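PDB 3LL3: gluconate kinase from Lactobacillus acidophilus, which probably phosphorylates a sugar or sugar acid such as gluconate at the expense of ATP, as FGGY-family carbohydrate kinases do. Local coordinates for residues T391-F403 with I416-Q428. Residues are numbered along the deposited sequence; the frame is centred on the assembly and turned at random.
Sequences TKKPVAINATGGF and IFNVPIVTMKEQQ. With ATP (adenosine-5'-triphosphate), chain C.
Lys393 NZ is gripped twice: it gives a hydrogen bond to Asn418 O at 2.9 Å, and another to a water that also accepts from Asn418 ND2. The lysine chain bends at chi3, and its CD and CE run past Val419 CG1 on the way to that carbonyl. Beyond this end the strands 396-400 and 421-424 pair in parallel. Ile397 N bonds to Pro420 O, Val422 N to Ile397 O and Ala399 N to Val422 O, all at 2.8 to 3.0 Å. Their N-H...O angles of 163° to 174° show three nearly straight bonds, although the strand axes diverge by 36°. Where the ladder opens, a water that accepts from Met424 N and lies within hydrogen-bonding distance of Ala399 O bridges the two strands.

On one face, Ile397 has CG1 anti to its carbonyl carbon, which lays the branch against Ile421 and brings CD1 to 4.2 Å from Phe417 CD1. Ile421 CD1 reaches back to Ile397 CB at 3.7 Å, while its CG2 meets Ala399 CB. Replacing Ile397 with alanine would probably open a gap beside Ile421 and the Phe417 ring, leaving Ile421 CD1 with less to pack on. The other face carries Asn398 beside Val422, with Met424 SE against Asn398 CB; at the C-terminal ends of the two strands, Thr400 CG2 meets Met424 CG, and Thr400 OG1 is bonded to Asn258.

Strand 396-400 leads into Gly401 and Gly402, where Gly402 N donates to ATP O1A at 2.8 Å. A beta carbon on Gly402 would collide with ATP O2A. Strand 396-400, helix 407-417 and strand 421-424 thus form a beta-alpha-beta crossover whose first strand runs straight into the Gly401-Gly402 pair at the ATP phosphates, consistent with the actin-like ATPase fold of the C-terminal domain of FGGY kinases.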
ATOM      1  N   THR A 391     -31.969   1.509  -3.511  1.00 54.41           N
ATOM      2  CA  THR A 391     -33.033   2.504  -3.597  1.00 54.21           C
ATOM      3  C   THR A 391     -32.741   3.486  -4.741  1.00 54.07           C
ATOM      4  O   THR A 391     -31.727   3.362  -5.442  1.00 51.84           O
ATOM      5  CB  THR A 391     -33.247   3.273  -2.248  1.00 52.79           C
ATOM      6  OG1 THR A 391     -32.266   4.310  -2.096  1.00 50.21           O
ATOM      7  CG2 THR A 391     -33.174   2.321  -1.051  1.00 54.04           C
ATOM      8  N   LYS A 392     -33.631   4.453  -4.942  1.00 50.28           N
ATOM      9  CA  LYS A 392     -33.390   5.468  -5.954  1.00 52.34           C
ATOM     10  C   LYS A 392     -32.041   6.127  -5.684  1.00 47.09           C
ATOM     11  O   LYS A 392     -31.775   6.550  -4.565  1.00 47.91           O
ATOM     12  CB  LYS A 392     -34.502   6.517  -5.941  1.00 52.39           C
ATOM     13  N   LYS A 393     -31.172   6.168  -6.692  1.00 49.24           N
ATOM     14  CA  LYS A 393     -29.989   7.013  -6.602  1.00 45.79           C
ATOM     15  C   LYS A 393     -30.521   8.431  -6.421  1.00 39.99           C
ATOM     16  O   LYS A 393     -31.506   8.801  -7.057  1.00 39.53           O
ATOM     17  CB  LYS A 393     -29.132   6.931  -7.877  1.00 41.29           C
ATOM     18  CG  LYS A 393     -28.040   5.865  -7.856  1.00 49.06           C
ATOM     19  CD  LYS A 393     -26.922   6.167  -8.868  1.00 47.63           C
ATOM     20  CE  LYS A 393     -27.467   6.886 -10.117  1.00 46.94           C
ATOM     21  NZ  LYS A 393     -26.397   7.240 -11.101  1.00 43.72           N
ATOM     22  N   PRO A 394     -29.896   9.216  -5.534  1.00 34.35           N
ATOM     23  CA  PRO A 394     -30.305  10.616  -5.386  1.00 34.91           C
ATOM     24  C   PRO A 394     -30.055  11.320  -6.712  1.00 32.91           C
ATOM     25  O   PRO A 394     -29.219  10.853  -7.484  1.00 32.84           O
ATOM     26  CB  PRO A 394     -29.343  11.146  -4.321  1.00 31.84           C
ATOM     27  CG  PRO A 394     -28.145  10.197  -4.412  1.00 37.48           C
ATOM     28  CD  PRO A 394     -28.793   8.869  -4.626  1.00 39.71           C
ATOM     29  N   VAL A 395     -30.764  12.404  -6.983  1.00 28.80           N
ATOM     30  CA  VAL A 395     -30.588  13.112  -8.256  1.00 30.31           C
ATOM     31  C   VAL A 395     -29.493  14.179  -8.175  1.00 29.50           C
ATOM     32  O   VAL A 395     -29.153  14.815  -9.157  1.00 28.98           O
ATOM     33  CB  VAL A 395     -31.912  13.777  -8.699  1.00 31.46           C
ATOM     34  CG1 VAL A 395     -33.019  12.747  -8.741  1.00 30.44           C
ATOM     35  CG2 VAL A 395     -32.289  14.918  -7.745  1.00 28.99           C
ATOM     36  N   ALA A 396     -28.967  14.405  -6.981  1.00 28.33           N
ATOM     37  CA  ALA A 396     -27.898  15.369  -6.799  1.00 27.00           C
ATOM     38  C   ALA A 396     -27.260  15.140  -5.441  1.00 26.80           C
ATOM     39  O   ALA A 396     -27.897  14.625  -4.528  1.00 25.93           O
ATOM     40  CB  ALA A 396     -28.410  16.793  -6.911  1.00 26.55           C
ATOM     41  N   ILE A 397     -25.991  15.509  -5.346  1.00 26.16           N
ATOM     42  CA  ILE A 397     -25.256  15.540  -4.100  1.00 25.78           C
ATOM     43  C   ILE A 397     -24.964  16.998  -3.839  1.00 26.03           C
ATOM     44  O   ILE A 397     -24.279  17.652  -4.645  1.00 23.53           O
ATOM     45  CB  ILE A 397     -23.884  14.830  -4.208  1.00 25.45           C
ATOM     46  CG1 ILE A 397     -24.024  13.411  -4.774  1.00 29.04           C
ATOM     47  CG2 ILE A 397     -23.195  14.838  -2.850  1.00 25.25           C
ATOM     48  CD1 ILE A 397     -24.878  12.503  -3.963  1.00 28.78           C
ATOM     49  N   ASN A 398     -25.511  17.526  -2.746  1.00 23.53           N
ATOM     50  CA  ASN A 398     -25.217  18.889  -2.331  1.00 24.78           C
ATOM     51  C   ASN A 398     -23.950  18.920  -1.493  1.00 24.93           C
ATOM     52  O   ASN A 398     -23.921  18.381  -0.386  1.00 24.52           O
ATOM     53  CB  ASN A 398     -26.398  19.482  -1.563  1.00 23.97           C
ATOM     54  CG  ASN A 398     -27.684  19.440  -2.367  1.00 27.14           C
ATOM     55  OD1 ASN A 398     -28.749  19.843  -1.902  1.00 33.07           O
ATOM     56  ND2 ASN A 398     -27.589  18.947  -3.581  1.00 31.09           N
ATOM     57  N   ALA A 399     -22.918  19.568  -2.024  1.00 23.23           N
ATOM     58  CA  ALA A 399     -21.554  19.399  -1.540  1.00 23.65           C
ATOM     59  C   ALA A 399     -20.918  20.652  -0.974  1.00 24.50           C
ATOM     60  O   ALA A 399     -21.034  21.740  -1.539  1.00 25.74           O
ATOM     61  CB  ALA A 399     -20.676  18.845  -2.666  1.00 21.23           C
ATOM     62  N   THR A 400     -20.192  20.475   0.118  1.00 22.03           N
ATOM     63  CA  THR A 400     -19.501  21.566   0.778  1.00 23.72           C
ATOM     64  C   THR A 400     -18.195  21.031   1.358  1.00 23.31           C
ATOM     65  O   THR A 400     -17.987  19.825   1.392  1.00 22.35           O
ATOM     66  CB  THR A 400     -20.343  22.114   1.953  1.00 23.52           C
ATOM     67  OG1 THR A 400     -20.696  21.042   2.835  1.00 23.15           O
ATOM     68  CG2 THR A 400     -21.637  22.784   1.452  1.00 25.18           C
ATOM     69  N   GLY A 401     -17.341  21.926   1.838  1.00 23.15           N
ATOM     70  CA  GLY A 401     -16.145  21.536   2.556  1.00 25.76           C
ATOM     71  C   GLY A 401     -14.855  21.852   1.826  1.00 24.79           C
ATOM     72  O   GLY A 401     -14.812  21.819   0.614  1.00 24.52           O
ATOM     73  N   GLY A 402     -13.808  22.150   2.585  1.00 26.00           N
ATOM     74  CA  GLY A 402     -12.539  22.581   2.039  1.00 27.57           C
ATOM     75  C   GLY A 402     -11.862  21.592   1.108  1.00 28.30           C
ATOM     76  O   GLY A 402     -11.052  21.993   0.263  1.00 29.15           O
ATOM     77  N   PHE A 403     -12.165  20.303   1.251  1.00 25.35           N
ATOM     78  CA  PHE A 403     -11.535  19.299   0.388  1.00 26.28           C
ATOM     79  C   PHE A 403     -12.096  19.392  -1.024  1.00 25.59           C
ATOM     80  O   PHE A 403     -11.434  19.021  -1.986  1.00 26.16           O
ATOM     81  CB  PHE A 403     -11.719  17.879   0.948  1.00 24.79           C
ATOM     82  CG  PHE A 403     -11.125  16.806   0.081  1.00 25.59           C
ATOM     83  CD1 PHE A 403      -9.746  16.735  -0.114  1.00 24.34           C
ATOM     84  CD2 PHE A 403     -11.939  15.866  -0.544  1.00 23.45           C
ATOM     85  CE1 PHE A 403      -9.191  15.740  -0.908  1.00 24.80           C
ATOM     86  CE2 PHE A 403     -11.386  14.862  -1.360  1.00 24.16           C
ATOM     87  CZ  PHE A 403     -10.012  14.803  -1.535  1.00 25.23           C
ATOM     88  N   ILE A 416     -17.056   9.725  -9.889  1.00 23.90           N
ATOM     89  CA  ILE A 416     -17.094   8.538  -9.032  1.00 24.17           C
ATOM     90  C   ILE A 416     -18.501   8.224  -8.521  1.00 24.61           C
ATOM     91  O   ILE A 416     -18.949   7.078  -8.612  1.00 26.86           O
ATOM     92  CB  ILE A 416     -16.107   8.668  -7.858  1.00 23.41           C
ATOM     93  CG1 ILE A 416     -14.672   8.512  -8.380  1.00 25.03           C
ATOM     94  CG2 ILE A 416     -16.414   7.646  -6.768  1.00 23.64           C
ATOM     95  CD1 ILE A 416     -13.613   8.849  -7.351  1.00 24.36           C
ATOM     96  N   PHE A 417     -19.195   9.224  -7.989  1.00 22.58           N
ATOM     97  CA  PHE A 417     -20.582   9.043  -7.551  1.00 24.31           C
ATOM     98  C   PHE A 417     -21.540   8.835  -8.736  1.00 25.64           C
ATOM     99  O   PHE A 417     -22.589   8.212  -8.591  1.00 26.87           O
ATOM    100  CB  PHE A 417     -21.060  10.231  -6.693  1.00 24.03           C
ATOM    101  CG  PHE A 417     -20.549  10.218  -5.262  1.00 24.18           C
ATOM    102  CD1 PHE A 417     -21.428  10.063  -4.201  1.00 24.53           C
ATOM    103  CD2 PHE A 417     -19.198  10.381  -4.984  1.00 25.49           C
ATOM    104  CE1 PHE A 417     -20.967  10.060  -2.870  1.00 27.42           C
ATOM    105  CE2 PHE A 417     -18.726  10.386  -3.675  1.00 23.46           C
ATOM    106  CZ  PHE A 417     -19.612  10.212  -2.608  1.00 26.16           C
ATOM    107  N   ASN A 418     -21.173   9.345  -9.909  1.00 24.12           N
ATOM    108  CA  ASN A 418     -22.036   9.258 -11.093  1.00 25.12           C
ATOM    109  C   ASN A 418     -23.415   9.882 -10.854  1.00 28.96           C
ATOM    110  O   ASN A 418     -24.433   9.355 -11.311  1.00 28.96           O
ATOM    111  CB  ASN A 418     -22.222   7.821 -11.579  1.00 26.26           C
ATOM    112  CG  ASN A 418     -22.628   7.756 -13.060  1.00 32.60           C
ATOM    113  OD1 ASN A 418     -22.475   8.733 -13.796  1.00 29.00           O
ATOM    114  ND2 ASN A 418     -23.141   6.610 -13.493  1.00 33.13           N
ATOM    115  N   VAL A 419     -23.429  10.978 -10.105  1.00 26.98           N
ATOM    116  CA  VAL A 419     -24.607  11.821  -9.958  1.00 29.96           C
ATOM    117  C   VAL A 419     -24.098  13.275  -9.977  1.00 29.59           C
ATOM    118  O   VAL A 419     -22.919  13.531  -9.690  1.00 27.94           O
ATOM    119  CB  VAL A 419     -25.414  11.501  -8.653  1.00 30.88           C
ATOM    120  CG1 VAL A 419     -25.625  10.006  -8.473  1.00 31.30           C
ATOM    121  CG2 VAL A 419     -24.718  12.036  -7.454  1.00 32.40           C
ATOM    122  N   PRO A 420     -24.958  14.231 -10.350  1.00 28.91           N
ATOM    123  CA  PRO A 420     -24.445  15.602 -10.384  1.00 27.04           C
ATOM    124  C   PRO A 420     -24.042  16.099  -8.994  1.00 29.60           C
ATOM    125  O   PRO A 420     -24.698  15.776  -7.993  1.00 26.46           O
ATOM    126  CB  PRO A 420     -25.630  16.408 -10.924  1.00 27.33           C
ATOM    127  CG  PRO A 420     -26.488  15.398 -11.633  1.00 30.92           C
ATOM    128  CD  PRO A 420     -26.344  14.145 -10.839  1.00 31.23           C
ATOM    129  N   ILE A 421     -22.963  16.876  -8.947  1.00 26.98           N
ATOM    130  CA  ILE A 421     -22.490  17.490  -7.718  1.00 25.48           C
ATOM    131  C   ILE A 421     -22.913  18.962  -7.734  1.00 26.11           C
ATOM    132  O   ILE A 421     -22.604  19.699  -8.685  1.00 24.91           O
ATOM    133  CB  ILE A 421     -20.945  17.381  -7.608  1.00 24.95           C
ATOM    134  CG1 ILE A 421     -20.499  15.907  -7.532  1.00 21.91           C
ATOM    135  CG2 ILE A 421     -20.413  18.251  -6.468  1.00 22.92           C
ATOM    136  CD1 ILE A 421     -20.777  15.252  -6.211  1.00 26.07           C
ATOM    137  N   VAL A 422     -23.653  19.375  -6.709  1.00 21.30           N
ATOM    138  CA  VAL A 422     -24.089  20.760  -6.576  1.00 23.63           C
ATOM    139  C   VAL A 422     -23.375  21.455  -5.434  1.00 24.93           C
ATOM    140  O   VAL A 422     -23.525  21.065  -4.276  1.00 24.82           O
ATOM    141  CB  VAL A 422     -25.603  20.848  -6.320  1.00 23.26           C
ATOM    142  CG1 VAL A 422     -26.035  22.297  -6.238  1.00 24.46           C
ATOM    143  CG2 VAL A 422     -26.363  20.091  -7.389  1.00 23.60           C
ATOM    144  N   THR A 423     -22.602  22.487  -5.749  1.00 23.87           N
ATOM    145  CA  THR A 423     -21.901  23.234  -4.719  1.00 26.85           C
ATOM    146  C   THR A 423     -22.805  24.365  -4.257  1.00 29.25           C
ATOM    147  O   THR A 423     -23.717  24.764  -4.975  1.00 28.60           O
ATOM    148  CB  THR A 423     -20.549  23.775  -5.209  1.00 28.04           C
ATOM    149  OG1 THR A 423     -20.735  24.455  -6.458  1.00 30.26           O
ATOM    150  CG2 THR A 423     -19.577  22.637  -5.407  1.00 28.98           C
HETATM  151  N   MSE A 424     -22.572  24.855  -3.047  1.00 30.12           N
HETATM  152  CA  MSE A 424     -23.497  25.791  -2.412  1.00 31.31           C
HETATM  153  C   MSE A 424     -22.840  27.141  -2.223  1.00 32.58           C
HETATM  154  O   MSE A 424     -21.624  27.234  -2.040  1.00 32.99           O
HETATM  155  CB  MSE A 424     -23.957  25.256  -1.046  1.00 28.41           C
HETATM  156  CG  MSE A 424     -24.354  23.791  -1.075  1.00 28.36           C
HETATM  157 SE   MSE A 424     -25.894  23.449  -2.258  1.00 40.12          SE
HETATM  158  CE  MSE A 424     -27.167  24.683  -1.369  1.00 28.90           C
ATOM    159  N   LYS A 425     -23.648  28.189  -2.257  1.00 32.94           N
ATOM    160  CA  LYS A 425     -23.133  29.532  -2.016  1.00 36.24           C
ATOM    161  C   LYS A 425     -22.641  29.672  -0.579  1.00 37.05           C
ATOM    162  O   LYS A 425     -21.639  30.345  -0.331  1.00 38.98           O
ATOM    163  CB  LYS A 425     -24.178  30.598  -2.369  1.00 36.16           C
ATOM    164  CG  LYS A 425     -24.469  30.653  -3.870  1.00 36.87           C
ATOM    165  CD  LYS A 425     -25.454  31.761  -4.257  1.00 39.29           C
ATOM    166  CE  LYS A 425     -25.751  31.704  -5.764  1.00 42.00           C
ATOM    167  NZ  LYS A 425     -26.961  32.499  -6.153  1.00 47.98           N
ATOM    168  N   GLU A 426     -23.320  29.005   0.356  1.00 36.09           N
ATOM    169  CA  GLU A 426     -22.964  29.101   1.776  1.00 37.90           C
ATOM    170  C   GLU A 426     -22.405  27.819   2.392  1.00 36.18           C
ATOM    171  O   GLU A 426     -23.105  26.802   2.520  1.00 37.30           O
ATOM    172  CB  GLU A 426     -24.160  29.564   2.607  1.00 39.89           C
ATOM    173  CG  GLU A 426     -23.809  29.747   4.091  1.00 41.30           C
ATOM    174  CD  GLU A 426     -22.648  30.717   4.269  1.00 43.90           C
ATOM    175  OE1 GLU A 426     -21.655  30.354   4.938  1.00 43.26           O
ATOM    176  OE2 GLU A 426     -22.727  31.840   3.708  1.00 48.97           O
ATOM    177  N   GLN A 427     -21.149  27.879   2.816  1.00 36.20           N
ATOM    178  CA  GLN A 427     -20.521  26.718   3.433  1.00 38.27           C
ATOM    179  C   GLN A 427     -20.976  26.545   4.881  1.00 37.67           C
ATOM    180  O   GLN A 427     -20.931  25.438   5.405  1.00 34.01           O
ATOM    181  CB  GLN A 427     -18.991  26.802   3.369  1.00 38.84           C
ATOM    182  CG  GLN A 427     -18.446  27.024   1.970  1.00 38.98           C
ATOM    183  CD  GLN A 427     -18.649  25.820   1.075  1.00 37.89           C
ATOM    184  OE1 GLN A 427     -19.370  25.887   0.070  1.00 38.54           O
ATOM    185  NE2 GLN A 427     -18.010  24.708   1.433  1.00 28.89           N
ATOM    186  N   GLN A 428     -21.409  27.638   5.512  1.00 37.88           N
ATOM    187  CA  GLN A 428     -21.839  27.601   6.912  1.00 37.72           C
ATOM    188  C   GLN A 428     -23.292  27.161   7.013  1.00 32.07           C
ATOM    189  O   GLN A 428     -24.145  27.881   7.534  1.00 31.02           O
ATOM    190  CB  GLN A 428     -21.645  28.975   7.562  1.00 40.36           C
ATOM    191  CG  GLN A 428     -20.186  29.419   7.563  1.00 42.61           C
ATOM    192  CD  GLN A 428     -19.278  28.352   8.160  1.00 46.75           C
ATOM    193  OE1 GLN A 428     -19.599  27.775   9.203  1.00 43.81           O
ATOM    194  NE2 GLN A 428     -18.144  28.079   7.499  1.00 45.43           N
TER
HETATM  195  PG  ATP C1760     -14.638  24.046   9.646  1.00 65.57           P
HETATM  196  O1G ATP C1760     -13.307  25.006   9.386  1.00 56.62           O
HETATM  197  O2G ATP C1760     -15.963  24.687   8.877  1.00 54.67           O
HETATM  198  O3G ATP C1760     -14.874  23.911  11.082  1.00 63.04           O
HETATM  199  PB  ATP C1760     -12.832  22.055   8.654  1.00 44.19           P
HETATM  200  O1B ATP C1760     -12.969  20.495   8.154  1.00 40.99           O
HETATM  201  O2B ATP C1760     -11.938  22.185   9.798  1.00 45.61           O
HETATM  202  O3B ATP C1760     -14.378  22.542   9.014  1.00 51.75           O
HETATM  203  PA  ATP C1760     -12.408  22.897   5.854  1.00 34.09           P
HETATM  204  O1A ATP C1760     -13.914  22.531   5.322  1.00 31.64           O
HETATM  205  O2A ATP C1760     -11.907  24.142   5.288  1.00 38.60           O
HETATM  206  O3A ATP C1760     -12.228  23.073   7.491  1.00 41.16           O
HETATM  207  O5' ATP C1760     -11.431  21.680   5.333  1.00 33.57           O
HETATM  208  C5' ATP C1760     -10.109  21.635   5.814  1.00 33.08           C
HETATM  209  C4' ATP C1760      -9.302  20.752   4.893  1.00 31.19           C
HETATM  210  O4' ATP C1760      -9.181  21.124   3.530  1.00 31.75           O
HETATM  211  C3' ATP C1760      -7.926  20.169   5.335  1.00 30.05           C
HETATM  212  O3' ATP C1760      -7.985  18.903   5.924  1.00 30.97           O
HETATM  213  C2' ATP C1760      -7.006  20.363   4.076  1.00 30.08           C
HETATM  214  O2' ATP C1760      -6.055  19.344   3.926  1.00 34.10           O
HETATM  215  C1' ATP C1760      -8.053  20.490   2.992  1.00 33.56           C
HETATM  216  N9  ATP C1760      -7.654  21.345   1.883  1.00 34.01           N
HETATM  217  C8  ATP C1760      -7.178  22.605   1.933  1.00 34.49           C
HETATM  218  N7  ATP C1760      -7.058  23.047   0.586  1.00 33.98           N
HETATM  219  C5  ATP C1760      -7.501  22.004  -0.260  1.00 31.51           C
HETATM  220  C6  ATP C1760      -7.613  21.896  -1.665  1.00 31.96           C
HETATM  221  N6  ATP C1760      -7.255  23.036  -2.501  1.00 31.99           N
HETATM  222  N1  ATP C1760      -8.082  20.772  -2.219  1.00 29.13           N
HETATM  223  C2  ATP C1760      -8.458  19.702  -1.439  1.00 28.71           C
HETATM  224  N3  ATP C1760      -8.344  19.817  -0.065  1.00 28.43           N
HETATM  225  C4  ATP C1760      -7.868  20.961   0.501  1.00 30.21           C
HETATM  226  O   HOH W   1     -24.361   4.759 -11.142  1.00 53.21           O
HETATM  227  O   HOH W   2     -19.855  24.144  -1.699  1.00 34.15           O